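Long-range contacts in replicative DNA helicase (PDB 6OWN), which is the DnaB1 intein of a mycobacterial replicative helicase, a self-splicing protein domain whose excision from its host is reversibly inhibited by zinc: residues 47-52 / 106-111; 69-74 / 81-86. One frame throughout, in Å; residues are numbered along the deposited sequence.

Contact 1: 47-52 / 106-111; sequences PCYVVE and TAVRRR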
loop_
_atom_site.group_PDB
_atom_site.type_symbol
_atom_site.label_atom_id
_atom_site.label_comp_id
_atom_site.label_asym_id
_atom_site.label_seq_id
_atom_site.Cartn_x
_atom_site.Cartn_y
_atom_site.Cartn_z
ATOM N N PRO A 47 11.429 -10.505 1.482
ATOM C CA PRO A 47 10.427 -11.522 1.125
ATOM C C PRO A 47 9.146 -10.850 0.650
ATOM O O PRO A 47 8.579 -10.008 1.346
ATOM C CB PRO A 47 10.206 -12.291 2.437
ATOM C CG PRO A 47 11.022 -11.591 3.489
ATOM C CD PRO A 47 11.501 -10.295 2.935
ATOM N N CYS A 48 8.688 -11.225 -0.539
ATOM C CA CYS A 48 7.580 -10.521 -1.154
ATOM C C CYS A 48 6.337 -11.397 -1.210
ATOM O O CYS A 48 6.399 -12.628 -1.120
ATOM C CB CYS A 48 7.954 -10.011 -2.551
ATOM S SG CYS A 48 9.131 -8.594 -2.469
ATOM N N TYR A 49 5.202 -10.719 -1.348
ATOM C CA TYR A 49 3.877 -11.317 -1.365
ATOM C C TYR A 49 3.038 -10.619 -2.429
ATOM O O TYR A 49 3.242 -9.440 -2.714
ATOM C CB TYR A 49 3.148 -11.171 -0.013
ATOM C CG TYR A 49 3.730 -11.964 1.129
ATOM C CD1 TYR A 49 4.905 -11.566 1.751
ATOM C CD2 TYR A 49 3.084 -13.097 1.606
ATOM C CE1 TYR A 49 5.445 -12.306 2.796
ATOM C CE2 TYR A 49 3.609 -13.834 2.656
ATOM C CZ TYR A 49 4.782 -13.438 3.243
ATOM O OH TYR A 49 5.299 -14.170 4.292
ATOM N N VAL A 50 2.096 -11.362 -3.006
ATOM C CA VAL A 50 0.981 -10.793 -3.749
ATOM C C VAL A 50 -0.240 -10.802 -2.838
ATOM O O VAL A 50 -0.567 -11.826 -2.223
ATOM C CB VAL A 50 0.693 -11.569 -5.048
ATOM C CG1 VAL A 50 -0.247 -10.747 -5.932
ATOM C CG2 VAL A 50 1.970 -11.881 -5.788
ATOM N N VAL A 51 -0.902 -9.660 -2.732
ATOM C CA VAL A 51 -2.171 -9.545 -2.028
ATOM C C VAL A 51 -3.233 -9.305 -3.089
ATOM O O VAL A 51 -3.154 -8.325 -3.837
ATOM C CB VAL A 51 -2.146 -8.413 -0.989
ATOM C CG1 VAL A 51 -3.431 -8.383 -0.180
ATOM C CG2 VAL A 51 -0.936 -8.562 -0.059
ATOM N N GLU A 52 -4.201 -10.210 -3.183
ATOM C CA GLU A 52 -5.293 -10.081 -4.139
ATOM C C GLU A 52 -6.548 -9.580 -3.437
ATOM O O GLU A 52 -6.848 -10.001 -2.317
ATOM C CB GLU A 52 -5.558 -11.416 -4.840
ATOM C CG GLU A 52 -4.437 -11.801 -5.794
ATOM C CD GLU A 52 -4.557 -13.227 -6.302
ATOM O OE1 GLU A 52 -5.486 -13.944 -5.863
ATOM O OE2 GLU A 52 -3.714 -13.628 -7.133
ATOM N N THR A 106 -8.865 -11.351 -0.831
ATOM C CA THR A 106 -9.315 -12.673 -1.236
ATOM C C THR A 106 -8.203 -13.716 -1.258
ATOM O O THR A 106 -8.503 -14.909 -1.169
ATOM C CB THR A 106 -9.991 -12.600 -2.609
ATOM O OG1 THR A 106 -9.084 -12.032 -3.559
ATOM C CG2 THR A 106 -11.225 -11.717 -2.532
ATOM N N ALA A 107 -6.937 -13.312 -1.353
ATOM C CA ALA A 107 -5.851 -14.279 -1.291
ATOM C C ALA A 107 -4.548 -13.562 -0.956
ATOM O O ALA A 107 -4.395 -12.370 -1.230
ATOM C CB ALA A 107 -5.705 -15.060 -2.604
ATOM N N VAL A 108 -3.628 -14.304 -0.342
ATOM C CA VAL A 108 -2.277 -13.839 -0.032
ATOM C C VAL A 108 -1.322 -14.996 -0.270
ATOM O O VAL A 108 -1.516 -16.083 0.283
ATOM C CB VAL A 108 -2.125 -13.355 1.428
ATOM C CG1 VAL A 108 -0.704 -12.873 1.665
ATOM C CG2 VAL A 108 -3.123 -12.263 1.774
ATOM N N ARG A 109 -0.274 -14.765 -1.059
ATOM C CA ARG A 109 0.720 -15.809 -1.253
ATOM C C ARG A 109 2.086 -15.166 -1.463
ATOM O O ARG A 109 2.195 -13.994 -1.839
ATOM C CB ARG A 109 0.358 -16.723 -2.431
ATOM C CG ARG A 109 0.435 -16.025 -3.764
ATOM C CD ARG A 109 0.252 -16.936 -4.967
ATOM N NE ARG A 109 0.457 -16.118 -6.161
ATOM C CZ ARG A 109 -0.486 -15.361 -6.712
ATOM N NH1 ARG A 109 -1.713 -15.354 -6.206
ATOM N NH2 ARG A 109 -0.200 -14.625 -7.769
ATOM N N ARG A 110 3.128 -15.946 -1.180
ATOM C CA ARG A 110 4.492 -15.516 -1.460
ATOM C C ARG A 110 4.747 -15.456 -2.961
ATOM O O ARG A 110 4.142 -16.187 -3.755
ATOM C CB ARG A 110 5.503 -16.472 -0.830
ATOM C CG ARG A 110 5.508 -16.510 0.685
ATOM C CD ARG A 110 6.719 -17.308 1.188
ATOM N NE ARG A 110 6.712 -17.391 2.639
ATOM C CZ ARG A 110 7.359 -16.549 3.431
ATOM N NH1 ARG A 110 8.079 -15.566 2.916
ATOM N NH2 ARG A 110 7.276 -16.685 4.742
ATOM N N ARG A 111 5.674 -14.585 -3.344
ATOM C CA ARG A 111 6.134 -14.497 -4.718
ATOM C C ARG A 111 7.613 -14.142 -4.689
ATOM O O ARG A 111 8.110 -13.647 -3.673
ATOM C CB ARG A 111 5.316 -13.465 -5.514
ATOM C CG ARG A 111 5.648 -11.983 -5.260
ATOM C CD ARG A 111 5.600 -11.212 -6.592
ATOM N NE ARG A 111 6.892 -11.282 -7.269
ATOM C CZ ARG A 111 7.059 -11.367 -8.583
ATOM N NH1 ARG A 111 6.008 -11.388 -9.399
ATOM N NH2 ARG A 111 8.285 -11.420 -9.081
HETATM O O HOH W 1 8.164 -14.436 0.134
HETATM O O HOH W 2 9.978 -13.572 -1.737
HETATM O O HOH W 3 -8.053 -13.953 -4.940
#

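Contact 2: 69-74 / 81-86; sequences TEHGVR and AGMHTV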
loop_
_atom_site.group_PDB
_atom_site.type_symbol
_atom_site.label_atom_id
_atom_site.label_comp_id
_atom_site.label_asym_id
_atom_site.label_seq_id
_atom_site.Cartn_x
_atom_site.Cartn_y
_atom_site.Cartn_z
ATOM N N THR A 69 -6.666 -3.200 8.918
ATOM C CA THR A 69 -7.781 -4.143 8.850
ATOM C C THR A 69 -8.794 -3.885 9.967
ATOM O O THR A 69 -8.581 -3.072 10.874
ATOM C CB THR A 69 -7.292 -5.599 8.906
ATOM O OG1 THR A 69 -6.909 -5.942 10.241
ATOM C CG2 THR A 69 -6.123 -5.805 7.952
ATOM N N GLU A 70 -9.915 -4.610 9.898
ATOM C CA GLU A 70 -10.943 -4.500 10.932
ATOM C C GLU A 70 -10.446 -4.990 12.287
ATOM O O GLU A 70 -11.030 -4.644 13.320
ATOM C CB GLU A 70 -12.200 -5.268 10.511
ATOM C CG GLU A 70 -12.015 -6.779 10.398
ATOM C CD GLU A 70 -11.634 -7.224 8.994
ATOM O OE1 GLU A 70 -10.501 -6.923 8.571
ATOM O OE2 GLU A 70 -12.458 -7.883 8.319
ATOM N N HIS A 71 -9.381 -5.782 12.307
ATOM C CA HIS A 71 -8.754 -6.229 13.540
ATOM C C HIS A 71 -7.620 -5.315 13.977
ATOM O O HIS A 71 -6.936 -5.623 14.958
ATOM C CB HIS A 71 -8.237 -7.660 13.374
ATOM C CG HIS A 71 -9.233 -8.596 12.760
ATOM N ND1 HIS A 71 -9.052 -9.170 11.518
ATOM C CD2 HIS A 71 -10.426 -9.051 13.213
ATOM C CE1 HIS A 71 -10.086 -9.943 11.237
ATOM N NE2 HIS A 71 -10.935 -9.888 12.248
ATOM N N GLY A 72 -7.411 -4.204 13.278
ATOM C CA GLY A 72 -6.271 -3.347 13.516
ATOM C C GLY A 72 -5.224 -3.509 12.435
ATOM O O GLY A 72 -5.442 -4.129 11.391
ATOM N N VAL A 73 -4.056 -2.931 12.707
ATOM C CA VAL A 73 -2.946 -2.977 11.764
ATOM C C VAL A 73 -2.393 -4.392 11.712
ATOM O O VAL A 73 -2.086 -4.993 12.749
ATOM C CB VAL A 73 -1.866 -1.964 12.175
ATOM C CG1 VAL A 73 -0.624 -2.094 11.290
ATOM C CG2 VAL A 73 -2.417 -0.557 12.114
ATOM N N ARG A 74 -2.267 -4.938 10.502
ATOM C CA ARG A 74 -1.626 -6.231 10.291
ATOM C C ARG A 74 -0.527 -6.095 9.247
ATOM O O ARG A 74 -0.691 -5.376 8.258
ATOM C CB ARG A 74 -2.638 -7.294 9.824
ATOM C CG ARG A 74 -3.722 -7.612 10.840
ATOM C CD ARG A 74 -3.193 -8.541 11.916
ATOM N NE ARG A 74 -4.193 -8.880 12.926
ATOM C CZ ARG A 74 -4.409 -8.171 14.030
ATOM N NH1 ARG A 74 -3.698 -7.077 14.266
ATOM N NH2 ARG A 74 -5.333 -8.557 14.902
ATOM N N ALA A 81 -7.074 -14.246 3.940
ATOM C CA ALA A 81 -8.266 -14.049 3.135
ATOM C C ALA A 81 -9.476 -13.934 4.053
ATOM O O ALA A 81 -9.551 -14.594 5.091
ATOM C CB ALA A 81 -8.441 -15.202 2.149
ATOM N N GLY A 82 -10.405 -13.056 3.688
ATOM C CA GLY A 82 -11.534 -12.726 4.522
ATOM C C GLY A 82 -11.420 -11.381 5.208
ATOM O O GLY A 82 -12.443 -10.727 5.437
ATOM N N MET A 83 -10.202 -10.951 5.534
ATOM C CA MET A 83 -10.012 -9.631 6.116
ATOM C C MET A 83 -10.349 -8.541 5.099
ATOM O O MET A 83 -10.415 -8.778 3.892
ATOM C CB MET A 83 -8.572 -9.454 6.594
ATOM C CG MET A 83 -8.135 -10.409 7.686
ATOM S SD MET A 83 -6.418 -10.116 8.148
ATOM C CE MET A 83 -6.299 -11.077 9.659
ATOM N N HIS A 84 -10.562 -7.331 5.608
ATOM C CA HIS A 84 -10.799 -6.149 4.795
ATOM C C HIS A 84 -9.751 -5.095 5.131
ATOM O O HIS A 84 -9.169 -5.098 6.219
ATOM C CB HIS A 84 -12.207 -5.567 5.034
ATOM C CG HIS A 84 -13.318 -6.556 4.850
ATOM N ND1 HIS A 84 -13.456 -7.678 5.639
ATOM C CD2 HIS A 84 -14.350 -6.583 3.975
ATOM C CE1 HIS A 84 -14.516 -8.362 5.247
ATOM N NE2 HIS A 84 -15.079 -7.715 4.241
ATOM N N THR A 85 -9.515 -4.184 4.187
ATOM C CA THR A 85 -8.684 -3.010 4.426
ATOM C C THR A 85 -9.600 -1.798 4.548
ATOM O O THR A 85 -10.290 -1.439 3.589
ATOM C CB THR A 85 -7.655 -2.806 3.310
ATOM O OG1 THR A 85 -8.331 -2.743 2.051
ATOM C CG2 THR A 85 -6.662 -3.959 3.282
ATOM N N VAL A 86 -9.608 -1.175 5.725
ATOM C CA VAL A 86 -10.595 -0.165 6.078
ATOM C C VAL A 86 -9.887 1.127 6.466
ATOM O O VAL A 86 -8.686 1.152 6.726
ATOM C CB VAL A 86 -11.513 -0.633 7.219
ATOM C CG1 VAL A 86 -12.251 -1.894 6.821
ATOM C CG2 VAL A 86 -10.692 -0.864 8.468
#

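Contact 1: 47-52 / 106-111
Glu52 and Arg109 meet through a salt bridge on the side of the sheet that also carries Val50 and Ala107. Arg109 NH1 lies 2.8 Å from Glu52 OE2, and the N-H points almost straight at the oxygen, 171° at the hydrogen. Arg109 CG sits between the backbone N and the carbonyl carbon (chi1 68°), and the chain then runs extended to NE, bringing its head to Glu52. The carboxylate oxygen sits at the guanidinium edge, close to its plane, whereas the nitrogen approaches from above the carboxylate plane; the two flat groups are turned 69° apart. Val50 underlies one face of the same guanidinium, and Val50 CG2 packs 3.7 Å from Arg111 CB. Glu52 OE1 turns to a water shared with Thr106 OG1.

Away from that face, the Tyr49 and Arg110 side chains lie side by side, pointing the same way. Arg110 CG makes an off-centre CH-pi contact, 4.3 Å from the centroid of the Tyr49 ring, and the phenol OH rests over one face of the guanidinium near its rim, without a hydrogen bond. Nearer the root of the ring, Tyr49 CD2 touches Val108 CG1 at 3.8 Å. A water joins Arg110 NH1 to the carbonyl of Cys48.

What sets these side chains in place is antiparallel pairing of strands 48-53 and 103-111, the middle two of one sheet in an all-beta domain consistent with the Hint fold of inteins. Val50 and Arg109 exchange backbone bonds. At the far end Thr106 and Ala107 both face Glu52, a classic beta bulge: Thr106 N donates to Glu52 O at 2.8 Å, while the bond from Ala107 N is weak. The nearest atoms of the Tyr49 side chain lie about 3 Å from a bound zinc ion, and the Glu52 carboxylate probably balances the charge of Arg109.

Contact 2: 69-74 / 81-86
Met83 passes the edge of the His71 ring, the two side chains crossing at about a right angle, with Met83 CE 3.8 Å from His71 ND1. That nitrogen, covered by the methyl, has no partner in the model. The sulfur lies at the edge of the imidazole, with SD 5.4 Å from the ring centroid. On one face of the ring, over its centre, sits CG of the neighbouring Glu70.

Glu70 makes the polar link. Its chain bends at chi2 (-92°), turning CD out of an extended course, and both carboxylate oxygens then reach His84. The backbone N of His84 donates to Glu70 OE1 at 3.0 Å in a nearly straight bond, 177° at the hydrogen. His84 ND1 donates to Glu70 OE2 at 2.9 Å, with the oxygen tilted somewhat from the ring plane. Both donors come in on syn sides, although carboxylate and imidazole planes stand 66° apart, and the two bonds together restrict rotation of the carboxylate.

The loop presenting Glu70 and His71 is a type I beta turn from Thr69 to Gly72, joining strands 66-69 and 72-75 into a beta hairpin. Thr69 OG1 accepts from His71 N, an ST turn, and donates to Gly72 O at 2.6 Å; Gly72 O also receives Thr69 N, so it takes two bonds from Thr69, closing the turn.

Behind the turn, Thr69 CA approaches His84 O at 3.1 Å in a CA-H...O contact, and Val86 CG2 packs against the Thr69 carbonyl carbon at 3.9 Å. Val86 also bonds through its backbone to Pro68, while Met83 and Thr85 pair with Ile105 and Val103 of strand 103-111.

In the fold
Contact 1 is the partly buried one, two central strands of a four-stranded antiparallel sheet held by backbone bonds along most of their length; contact 2 lies at the surface, where a hairpin turn meets the short strand 84-85 at the edge of that same sheet. Strand 103-111 is common ground, since it pairs with 48-53 on one side and with 84-85 on the other. Both contacts use a glutamate, but contact 1 pairs it with an arginine and contact 2 with a histidine ring and backbone N. Their centres are 15 Å apart, and Thr106 O packs on Ala81 CB where they touch. Along the chain, contact 2 is nested inside the loop that contact 1 closes.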